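Local coordinates for protein Bacint_00347 (Bacteroides intestinalis DSM 17393, PDB 5MUM) that probably acts as a rhamnosidase, a beta-propeller glycoside hydrolase that cleaves rhamnose from glycans, at residues Y302-H307 and G346-I351; D103-L108 and Y178-K183; V29-G34 and D78-Q83; L192-D197 and D252-Y257. All coordinates share one frame; numbering follows the deposited sequence.

Interaction 1: residues Y302-H307 and G346-I351; sequences YRIVWH and GEIFYI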
# COMPACT_ATOMS: atom_id res chain seq x y z
N TYR A 302 -16.48 -3.33 -5.38
CA TYR A 302 -15.48 -2.30 -5.19
C TYR A 302 -16.11 -0.95 -4.97
O TYR A 302 -17.16 -0.62 -5.55
CB TYR A 302 -14.59 -2.21 -6.40
CG TYR A 302 -13.57 -3.30 -6.56
CD1 TYR A 302 -12.46 -3.36 -5.75
CD2 TYR A 302 -13.71 -4.27 -7.55
CE1 TYR A 302 -11.51 -4.34 -5.89
CE2 TYR A 302 -12.77 -5.27 -7.69
CZ TYR A 302 -11.65 -5.28 -6.90
OH TYR A 302 -10.69 -6.24 -7.07
N ARG A 303 -15.46 -0.18 -4.10
CA ARG A 303 -15.95 1.11 -3.64
C ARG A 303 -14.85 2.13 -3.64
O ARG A 303 -13.65 1.80 -3.53
CB ARG A 303 -16.44 1.05 -2.20
CG ARG A 303 -17.29 -0.13 -1.85
CD ARG A 303 -18.67 -0.00 -2.43
NE ARG A 303 -19.39 -1.25 -2.17
CZ ARG A 303 -20.70 -1.35 -2.03
NH1 ARG A 303 -21.48 -0.28 -2.05
NH2 ARG A 303 -21.22 -2.53 -1.85
N ILE A 304 -15.28 3.38 -3.66
CA ILE A 304 -14.38 4.49 -3.48
C ILE A 304 -15.05 5.38 -2.46
O ILE A 304 -16.26 5.56 -2.49
CB ILE A 304 -14.07 5.17 -4.81
CG1 ILE A 304 -12.91 6.14 -4.64
CG2 ILE A 304 -15.28 5.84 -5.42
CD1 ILE A 304 -12.52 6.74 -5.95
N VAL A 305 -14.26 5.84 -1.49
CA VAL A 305 -14.75 6.66 -0.39
C VAL A 305 -13.85 7.87 -0.43
O VAL A 305 -12.63 7.71 -0.46
CB VAL A 305 -14.62 5.94 0.93
CG1 VAL A 305 -15.07 6.84 2.10
CG2 VAL A 305 -15.42 4.66 0.91
N TRP A 306 -14.41 9.07 -0.47
CA TRP A 306 -13.54 10.24 -0.61
C TRP A 306 -14.14 11.44 0.09
O TRP A 306 -15.34 11.48 0.35
CB TRP A 306 -13.22 10.54 -2.07
CG TRP A 306 -14.34 11.18 -2.86
CD1 TRP A 306 -14.41 12.48 -3.26
CD2 TRP A 306 -15.53 10.54 -3.37
NE1 TRP A 306 -15.56 12.70 -3.97
CE2 TRP A 306 -16.27 11.53 -4.05
CE3 TRP A 306 -16.03 9.23 -3.33
CZ2 TRP A 306 -17.48 11.26 -4.69
CZ3 TRP A 306 -17.23 8.96 -3.97
CH2 TRP A 306 -17.96 9.98 -4.60
N HIS A 307 -13.27 12.38 0.42
CA HIS A 307 -13.66 13.62 1.03
C HIS A 307 -13.21 14.71 0.11
O HIS A 307 -12.03 14.85 -0.16
CB HIS A 307 -13.07 13.77 2.41
CG HIS A 307 -13.65 14.89 3.20
ND1 HIS A 307 -13.23 16.20 3.09
CD2 HIS A 307 -14.58 14.88 4.19
CE1 HIS A 307 -13.91 16.95 3.95
NE2 HIS A 307 -14.71 16.17 4.65
N GLY A 346 -10.15 14.90 -9.38
CA GLY A 346 -11.42 14.18 -9.54
C GLY A 346 -11.46 13.08 -10.59
O GLY A 346 -12.38 12.26 -10.57
N GLU A 347 -10.52 13.06 -11.54
CA GLU A 347 -10.37 11.92 -12.44
C GLU A 347 -9.70 10.78 -11.65
O GLU A 347 -8.74 11.00 -10.94
CB GLU A 347 -9.51 12.29 -13.61
CG GLU A 347 -9.45 11.23 -14.69
CD GLU A 347 -8.63 11.67 -15.90
OE1 GLU A 347 -7.80 12.60 -15.79
OE2 GLU A 347 -8.77 11.06 -16.97
N ILE A 348 -10.25 9.57 -11.77
CA ILE A 348 -9.81 8.39 -11.00
C ILE A 348 -9.38 7.23 -11.91
O ILE A 348 -10.05 6.94 -12.89
CB ILE A 348 -10.97 7.83 -10.16
CG1 ILE A 348 -11.66 8.92 -9.34
CG2 ILE A 348 -10.45 6.72 -9.24
CD1 ILE A 348 -10.86 9.34 -8.12
N PHE A 349 -8.25 6.59 -11.58
CA PHE A 349 -7.85 5.33 -12.22
C PHE A 349 -7.80 4.35 -11.08
O PHE A 349 -7.04 4.52 -10.12
CB PHE A 349 -6.48 5.47 -12.88
CG PHE A 349 -6.42 6.59 -13.86
CD1 PHE A 349 -6.26 7.89 -13.43
CD2 PHE A 349 -6.59 6.35 -15.22
CE1 PHE A 349 -6.22 8.95 -14.33
CE2 PHE A 349 -6.55 7.41 -16.14
CZ PHE A 349 -6.37 8.70 -15.70
N TYR A 350 -8.63 3.34 -11.17
CA TYR A 350 -8.89 2.44 -10.08
C TYR A 350 -8.48 1.08 -10.56
O TYR A 350 -9.12 0.53 -11.45
CB TYR A 350 -10.39 2.50 -9.77
CG TYR A 350 -10.85 1.84 -8.50
CD1 TYR A 350 -10.95 0.45 -8.40
CD2 TYR A 350 -11.25 2.59 -7.42
CE1 TYR A 350 -11.42 -0.17 -7.26
CE2 TYR A 350 -11.69 1.98 -6.24
CZ TYR A 350 -11.78 0.60 -6.17
OH TYR A 350 -12.24 -0.02 -5.05
N ILE A 351 -7.39 0.56 -10.01
CA ILE A 351 -6.75 -0.65 -10.49
C ILE A 351 -7.14 -1.83 -9.63
O ILE A 351 -7.07 -1.77 -8.41
CB ILE A 351 -5.21 -0.50 -10.48
CG1 ILE A 351 -4.78 0.79 -11.23
CG2 ILE A 351 -4.56 -1.71 -11.11
CD1 ILE A 351 -5.26 0.87 -12.66
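Tyr350 presents the edge of its ring to the face of Tyr302 in an offset edge-to-face (T-shaped) pair, with centroids 5.7 Å apart and planes at 78°. The touching edge is the CE1 side: Tyr350 CE1 lies 3.7 Å from Tyr302 CD1. With its CG anti to the backbone N (chi1 -169°), Tyr350 reaches across the gap between two strands whose short segment axes come no closer than 9.9 Å, too far for direct backbone pairing. Its hydroxyl ends at the opposite backbone and donates a hydrogen bond to Arg303 O, 2.8 Å from Tyr350 OH, approaching from above the carbonyl plane. A tyrosine suits this place because the ring fills the gap while the hydroxyl meets the main chain. Farther along, toward Trp306, Ile304 and Ile348 meet tip to tip, Ile304 CD1 being 3.8 Å from Ile348 CD1, and the flank of Ile304 also rests by the Tyr350 ring. Tyr302 OH turns to a different partner, Ala337 O. A phenylalanine in place of Tyr350 would probably keep the ring pair but lose the bond to Arg303 O, leaving that carbonyl without this donor. The strands belong to separate four-stranded antiparallel sheets, so this is an interface between two propeller blades. Its chemistry is that of a buried apolar seam, held by side chains and fixed at one end by a single hydrogen bond.

Interaction 2: residues D103-L108 and Y178-K183; sequences DGDGYL and YSVKEK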
# COMPACT_ATOMS: atom_id res chain seq x y z
N ASP A 103 15.23 8.06 -0.02
CA ASP A 103 15.20 9.34 0.65
C ASP A 103 15.69 10.46 -0.27
O ASP A 103 16.07 10.21 -1.41
CB ASP A 103 15.96 9.29 1.97
CG ASP A 103 17.48 9.12 1.81
OD1 ASP A 103 18.08 9.61 0.83
OD2 ASP A 103 18.09 8.50 2.73
N GLY A 104 15.69 11.68 0.26
CA GLY A 104 16.05 12.90 -0.46
C GLY A 104 17.42 12.92 -1.04
O GLY A 104 17.65 13.56 -2.06
N ASP A 105 18.33 12.15 -0.45
CA ASP A 105 19.69 12.05 -0.91
C ASP A 105 19.92 10.89 -1.85
O ASP A 105 21.04 10.69 -2.29
CB ASP A 105 20.64 11.95 0.27
CG ASP A 105 20.86 13.28 0.98
OD1 ASP A 105 20.37 14.31 0.48
OD2 ASP A 105 21.50 13.28 2.06
N GLY A 106 18.87 10.13 -2.15
CA GLY A 106 18.91 9.01 -3.08
C GLY A 106 19.28 7.67 -2.50
O GLY A 106 19.44 6.72 -3.25
N TYR A 107 19.47 7.58 -1.19
CA TYR A 107 19.72 6.31 -0.56
C TYR A 107 18.42 5.53 -0.60
O TYR A 107 17.34 6.07 -0.29
CB TYR A 107 20.16 6.40 0.89
CG TYR A 107 21.52 6.97 1.08
CD1 TYR A 107 21.70 8.34 1.14
CD2 TYR A 107 22.64 6.15 1.15
CE1 TYR A 107 22.97 8.91 1.30
CE2 TYR A 107 23.92 6.70 1.32
CZ TYR A 107 24.06 8.09 1.37
OH TYR A 107 25.28 8.68 1.53
N LEU A 108 18.55 4.26 -0.96
CA LEU A 108 17.46 3.29 -0.87
C LEU A 108 17.32 2.82 0.57
O LEU A 108 18.33 2.55 1.25
CB LEU A 108 17.73 2.06 -1.73
CG LEU A 108 17.62 2.21 -3.25
CD1 LEU A 108 18.75 3.08 -3.80
CD2 LEU A 108 17.64 0.84 -3.89
N TYR A 178 12.55 9.47 9.43
CA TYR A 178 13.95 9.52 9.13
C TYR A 178 14.32 10.94 8.72
O TYR A 178 13.79 11.48 7.74
CB TYR A 178 14.24 8.63 7.96
CG TYR A 178 15.69 8.52 7.60
CD1 TYR A 178 16.57 7.85 8.42
CD2 TYR A 178 16.17 9.04 6.37
CE1 TYR A 178 17.90 7.72 8.08
CE2 TYR A 178 17.51 8.92 6.03
CZ TYR A 178 18.36 8.25 6.87
OH TYR A 178 19.71 8.09 6.51
N SER A 179 15.25 11.50 9.47
CA SER A 179 15.84 12.77 9.11
C SER A 179 16.98 12.48 8.14
O SER A 179 18.01 11.90 8.51
CB SER A 179 16.37 13.49 10.35
OG SER A 179 17.33 14.48 9.96
N VAL A 180 16.79 12.87 6.89
CA VAL A 180 17.79 12.67 5.87
C VAL A 180 19.05 13.48 6.19
O VAL A 180 20.17 13.02 5.91
CB VAL A 180 17.21 12.95 4.47
CG1 VAL A 180 16.90 14.44 4.24
CG2 VAL A 180 18.13 12.38 3.41
N LYS A 181 18.89 14.65 6.81
CA LYS A 181 20.07 15.48 7.13
C LYS A 181 20.90 14.88 8.27
O LYS A 181 22.13 14.91 8.23
CB LYS A 181 19.69 16.92 7.41
CG LYS A 181 19.18 17.65 6.17
CD LYS A 181 18.84 19.12 6.48
N GLU A 182 20.24 14.30 9.27
CA GLU A 182 20.99 13.69 10.38
C GLU A 182 21.24 12.19 10.19
O GLU A 182 22.00 11.60 10.95
CB GLU A 182 20.34 14.04 11.73
CG GLU A 182 19.13 13.25 12.13
N LYS A 183 20.64 11.59 9.16
CA LYS A 183 20.73 10.15 8.94
C LYS A 183 20.31 9.35 10.18
O LYS A 183 21.01 8.44 10.61
CB LYS A 183 22.11 9.71 8.47
CG LYS A 183 22.55 10.29 7.13
CD LYS A 183 23.93 9.74 6.77
CE LYS A 183 24.68 10.66 5.80
NZ LYS A 183 24.08 10.60 4.45
O HOH W 1 20.39 8.89 4.03
O HOH W 2 21.42 11.43 4.14
O HOH W 3 25.56 11.22 2.33
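Water, not direct hydrogen bonding, joins the polar groups of Asp103, Asp105, Tyr107, Tyr178 and Lys183: three bound molecules bridge the two segments. They link the turn between strands 98-102 and 108-112 to the end of strand 172-179 and the turn leading to 184-189. Water 1 donates to Asp103 OD2 at 2.7 Å and also hydrogen-bonds Tyr178 OH, which has Arg123 as a further partner. Here the carboxylate of Asp103 and the ring of Tyr178 have nearly parallel planes, 4° apart, with OD2 3.4 Å from Tyr178 CE2. Water 2 gives its hydrogens to Asp105 OD2 and Val180 O and accepts from Lys183 NZ, while water 3 links that same nitrogen to Tyr107 OH. The lysine can do this because its chain bends at the last torsion (chi4 -72°), bringing NZ to 3.7 Å from Tyr107 OH. Among these polar groups Val180 supplies the apolar contact, its CG2 lying 3.7 Å from both Asp103 CG and Asp105 OD2. Asp103 suits the turn because OD1 accepts from Asp105 N, forming an Asx turn, and from Tyr107 N, the two donors arriving from opposite faces of its plane. Gly106 lets the beta turn end at positive phi. Asp105 OD2 and Lys183 NZ remain 4.4 Å apart, beyond a salt bridge, so their attraction is probably softened by solvent and passed largely through shared water.

Interaction 3: residues V29-G34 and D78-Q83; sequences VEVGNG and DQWTLQ
Trp80 lays one face of its indole against Val31 and turns an edge to Val29. From CB the side chain leaves toward the strand 27-34, and the first torsion (chi1 -71°), which sets CG opposite the carbonyl carbon, slides the ring in beside that strand. At the five-membered ring, CD1 comes first to the backbone, 3.5 Å from Glu30 O. Next along, NE1 has Val29 CG1 near the ring plane at 3.6 Å and Val31 CG2 above the face at 3.7 Å. No hydrogen-bond partner for this buried NE1 exists in the model, so the indole is held by its shape and apolar surface. CD2 lies beneath Val31 CG1, while the fusion atom CE2 and then CZ2 of the six-membered ring lie beneath CG2. That methyl makes a CH-pi contact, 3.9 Å from the centroid of the five-membered ring and 21° off its normal. The branched valine suits the spot because its second methyl, besides lying over CD2, meets another residue: Val31 CG1 touches Leu82 CD2 at 3.7 Å. Leu82 CD1 meanwhile reaches Val31 O, and a CB on Gly32 would come tightly against this methyl, so glycine suits the position. At the Asp78 end, a water donates to both Glu30 O and Asp78 O; no direct hydrogen bond crosses. Strand 27-34 borders a three-stranded sheet, pairing with 423-429, whereas 81-85 borders the four-stranded sheet next to it; Trp80 fills the join, touching Val427, Ile59 and Gln57 from strands 423-429 and 56-62.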
# COMPACT_ATOMS: atom_id res chain seq x y z
N VAL A 29 6.86 -3.61 -19.50
CA VAL A 29 8.32 -3.60 -19.55
C VAL A 29 8.84 -4.71 -18.67
O VAL A 29 8.72 -4.65 -17.43
CB VAL A 29 8.88 -2.25 -19.08
CG1 VAL A 29 10.41 -2.23 -19.14
CG2 VAL A 29 8.28 -1.12 -19.89
N GLU A 30 9.45 -5.72 -19.28
CA GLU A 30 9.94 -6.85 -18.52
C GLU A 30 11.14 -6.47 -17.67
O GLU A 30 12.02 -5.71 -18.11
CB GLU A 30 10.27 -8.01 -19.47
CG GLU A 30 10.63 -9.31 -18.76
CD GLU A 30 10.59 -10.51 -19.71
OE1 GLU A 30 10.47 -10.31 -20.94
OE2 GLU A 30 10.65 -11.66 -19.23
N VAL A 31 11.17 -6.98 -16.44
CA VAL A 31 12.24 -6.72 -15.51
C VAL A 31 13.09 -7.97 -15.37
O VAL A 31 14.28 -7.97 -15.70
CB VAL A 31 11.71 -6.27 -14.15
CG1 VAL A 31 12.86 -5.97 -13.19
CG2 VAL A 31 10.81 -5.06 -14.31
N GLY A 32 12.49 -9.04 -14.88
CA GLY A 32 13.22 -10.26 -14.56
C GLY A 32 12.28 -11.21 -13.86
O GLY A 32 11.18 -10.80 -13.44
N ASN A 33 12.69 -12.46 -13.71
CA ASN A 33 11.82 -13.48 -13.15
C ASN A 33 11.76 -13.37 -11.64
O ASN A 33 12.80 -13.17 -10.98
CB ASN A 33 12.29 -14.87 -13.55
CG ASN A 33 12.00 -15.21 -15.02
OD1 ASN A 33 11.22 -14.55 -15.71
ND2 ASN A 33 12.61 -16.30 -15.47
N GLY A 34 10.55 -13.45 -11.09
CA GLY A 34 10.35 -13.41 -9.66
C GLY A 34 9.61 -14.62 -9.14
O GLY A 34 8.96 -15.36 -9.89
N ASP A 78 13.89 0.78 -21.40
CA ASP A 78 13.39 -0.53 -21.00
C ASP A 78 14.49 -1.42 -20.42
O ASP A 78 14.22 -2.56 -20.07
CB ASP A 78 12.64 -1.24 -22.15
CG ASP A 78 13.54 -1.58 -23.33
OD1 ASP A 78 14.48 -0.82 -23.60
OD2 ASP A 78 13.28 -2.59 -24.03
N GLN A 79 15.70 -0.86 -20.27
CA GLN A 79 16.87 -1.59 -19.83
C GLN A 79 17.01 -1.45 -18.31
O GLN A 79 17.29 -0.35 -17.82
CB GLN A 79 18.12 -1.05 -20.51
N TRP A 80 16.79 -2.55 -17.60
CA TRP A 80 16.95 -2.58 -16.14
C TRP A 80 18.32 -3.07 -15.78
O TRP A 80 18.85 -3.98 -16.42
CB TRP A 80 15.91 -3.47 -15.50
CG TRP A 80 14.54 -2.91 -15.54
CD1 TRP A 80 13.63 -3.00 -16.56
CD2 TRP A 80 13.91 -2.16 -14.51
NE1 TRP A 80 12.48 -2.33 -16.23
CE2 TRP A 80 12.61 -1.82 -14.98
CE3 TRP A 80 14.31 -1.73 -13.25
CZ2 TRP A 80 11.71 -1.10 -14.22
CZ3 TRP A 80 13.39 -1.01 -12.48
CH2 TRP A 80 12.11 -0.70 -12.97
N THR A 81 18.90 -2.48 -14.75
CA THR A 81 20.04 -3.05 -14.07
C THR A 81 19.55 -3.72 -12.79
O THR A 81 18.98 -3.04 -11.95
CB THR A 81 21.03 -1.96 -13.72
OG1 THR A 81 21.51 -1.42 -14.95
CG2 THR A 81 22.19 -2.49 -12.93
N LEU A 82 19.83 -5.01 -12.65
CA LEU A 82 19.36 -5.81 -11.55
C LEU A 82 20.50 -6.25 -10.69
O LEU A 82 21.59 -6.54 -11.19
CB LEU A 82 18.64 -7.03 -12.07
CG LEU A 82 17.41 -6.76 -12.92
CD1 LEU A 82 16.85 -8.11 -13.35
CD2 LEU A 82 16.37 -5.92 -12.19
N GLN A 83 20.26 -6.27 -9.39
CA GLN A 83 21.24 -6.82 -8.46
C GLN A 83 20.53 -7.72 -7.47
O GLN A 83 19.63 -7.27 -6.73
CB GLN A 83 21.93 -5.68 -7.73
CG GLN A 83 22.94 -6.13 -6.70
CD GLN A 83 24.10 -6.85 -7.33
OE1 GLN A 83 24.70 -6.33 -8.26
NE2 GLN A 83 24.40 -8.05 -6.84
O HOH W 4 12.96 -4.71 -20.47

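Interaction 4: residues L192-D197 and D252-Y257; sequences LIDGED and DLPIRY
The guanidinium of Arg256 carries Pro254 CG over one face, 3.6 Å above the plane, and takes Asp194 OD2 at its edge. The grip is side-on: NE and NH2 of Arg256 both donate to Asp194 OD2, at 2.8 and 2.9 Å, forming a salt bridge on a single oxygen. The carboxylate is tilted 60° from the guanidinium, so NE meets OD2 from above the carboxylate plane while NH2 comes nearly end-on to the C-O bond. Asp194 swings its carboxylate to the far side from its own N (chi1 -180°), which lays it alongside Pro254 and Arg256, its CB packing on the proline ring. Its other oxygen, OD1, accepts from Glu196 N in an Asx turn, so one aspartate serves both turn and salt bridge. Glu196 crosses the arginine chain at about a right angle and packs over its CG and CD; Glu196 OE2 lies 4.0 Å from Arg256 NE, a charge attraction with no N-H pointing at the oxygen. A water holds Glu196 OE1 to Asp194 O and Tyr257 N. Were Arg256 replaced by an alanine, Asp194 OD2 would probably lose its charged mate, and Pro254 CG the flat group beside it. The backbones join in a single beta bridge, with Ile255 N donating to Leu192 O (2.8 Å) and Asp194 N to Ile255 O (2.9 Å). Beneath this polar side, Leu192, Ile193 and Ile255 are buried: both isoleucines touch Trp217 of strand 213-220, and Leu192 also reaches Leu173 and Met175 of strand 172-179, so the paired loops lie across two neighbouring sheets.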
# COMPACT_ATOMS: atom_id res chain seq x y z
N LEU A 192 -1.05 5.79 18.29
CA LEU A 192 -1.83 6.63 17.41
C LEU A 192 -3.28 6.16 17.28
O LEU A 192 -4.19 6.94 17.51
CB LEU A 192 -1.17 6.67 16.05
CG LEU A 192 -1.81 7.56 15.02
CD1 LEU A 192 -2.04 8.93 15.61
CD2 LEU A 192 -0.93 7.60 13.79
N ILE A 193 -3.45 4.89 16.92
CA ILE A 193 -4.76 4.26 16.86
C ILE A 193 -4.79 3.32 18.04
O ILE A 193 -3.93 2.46 18.14
CB ILE A 193 -5.01 3.51 15.55
CG1 ILE A 193 -4.93 4.45 14.34
CG2 ILE A 193 -6.42 2.89 15.55
CD1 ILE A 193 -4.78 3.68 13.06
N ASP A 194 -5.79 3.50 18.90
CA ASP A 194 -5.94 2.73 20.12
C ASP A 194 -7.23 1.90 20.14
O ASP A 194 -8.33 2.44 20.23
CB ASP A 194 -5.88 3.72 21.29
CG ASP A 194 -6.02 3.08 22.63
OD1 ASP A 194 -5.84 1.85 22.75
OD2 ASP A 194 -6.33 3.85 23.59
N GLY A 195 -7.05 0.59 20.09
CA GLY A 195 -8.15 -0.38 20.14
C GLY A 195 -8.66 -0.63 21.54
O GLY A 195 -9.63 -1.40 21.71
N GLU A 196 -7.96 -0.05 22.53
CA GLU A 196 -8.34 -0.06 23.96
C GLU A 196 -8.44 -1.48 24.52
O GLU A 196 -9.33 -1.77 25.34
CB GLU A 196 -9.66 0.67 24.18
CG GLU A 196 -9.67 2.11 23.71
CD GLU A 196 -11.05 2.71 23.80
OE1 GLU A 196 -11.81 2.74 22.79
OE2 GLU A 196 -11.39 3.15 24.92
N ASP A 197 -7.61 -2.38 24.01
CA ASP A 197 -7.64 -3.78 24.37
C ASP A 197 -8.98 -4.47 24.00
O ASP A 197 -9.33 -5.52 24.55
CB ASP A 197 -7.32 -3.91 25.89
N ASP A 252 -7.58 14.74 19.69
CA ASP A 252 -6.92 14.51 20.98
C ASP A 252 -6.52 13.04 20.91
O ASP A 252 -7.37 12.17 20.75
CB ASP A 252 -7.89 14.86 22.12
CG ASP A 252 -8.19 16.37 22.19
N LEU A 253 -5.22 12.77 20.93
CA LEU A 253 -4.69 11.42 20.72
C LEU A 253 -4.74 10.60 22.00
O LEU A 253 -4.74 11.17 23.07
CB LEU A 253 -3.24 11.48 20.22
CG LEU A 253 -3.08 12.31 18.95
CD1 LEU A 253 -1.62 12.48 18.55
CD2 LEU A 253 -3.86 11.68 17.80
N PRO A 254 -4.78 9.27 21.92
CA PRO A 254 -4.86 8.51 20.68
C PRO A 254 -6.26 8.48 20.08
O PRO A 254 -7.22 8.99 20.67
CB PRO A 254 -4.45 7.11 21.11
CG PRO A 254 -4.98 7.02 22.49
CD PRO A 254 -4.83 8.39 23.10
N ILE A 255 -6.37 7.90 18.89
CA ILE A 255 -7.65 7.90 18.20
C ILE A 255 -8.31 6.56 18.52
O ILE A 255 -7.77 5.50 18.20
CB ILE A 255 -7.52 8.02 16.69
CG1 ILE A 255 -6.69 9.28 16.33
CG2 ILE A 255 -8.90 8.06 16.05
CD1 ILE A 255 -6.36 9.46 14.88
N ARG A 256 -9.50 6.62 19.07
CA ARG A 256 -10.26 5.47 19.53
C ARG A 256 -11.54 5.38 18.77
O ARG A 256 -11.90 6.26 18.01
CB ARG A 256 -10.58 5.66 21.00
CG ARG A 256 -9.36 5.54 21.86
CD ARG A 256 -9.60 6.06 23.27
NE ARG A 256 -8.40 5.70 24.02
CZ ARG A 256 -7.82 6.42 24.97
NH1 ARG A 256 -8.31 7.60 25.37
NH2 ARG A 256 -6.72 5.93 25.54
N TYR A 257 -12.27 4.30 18.99
CA TYR A 257 -13.57 4.11 18.37
C TYR A 257 -14.48 5.36 18.54
O TYR A 257 -15.13 5.80 17.59
CB TYR A 257 -14.20 2.84 18.93
CG TYR A 257 -15.57 2.58 18.40
CD1 TYR A 257 -15.77 2.20 17.09
CD2 TYR A 257 -16.70 2.70 19.25
CE1 TYR A 257 -17.04 1.98 16.60
CE2 TYR A 257 -17.99 2.50 18.75
CZ TYR A 257 -18.15 2.14 17.43
OH TYR A 257 -19.42 1.93 16.95
O HOH W 5 -11.02 2.01 20.44

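How the interactions relate
The four contacts follow one another around the propeller without touching. All four lie where separate parts of the propeller adjoin, interaction 2 through the 103-108 turn. Interactions 2 and 3 come nearest, with about 9 Å between closest atoms, whereas interactions 3 and 4 sit on opposite sides of the chain's centre, their centres about 43 Å apart. Interaction 1 lies nearest the middle of the chain, its centre about 15 Å from the chain's centre against about 21 to 22 Å for the others, and its touching residues are all buried. About 5 Å from the side chain of Arg303 lies a pentaethylene glycol, probably from the crystallisation liquor, which may mark a pocket but identifies no active site.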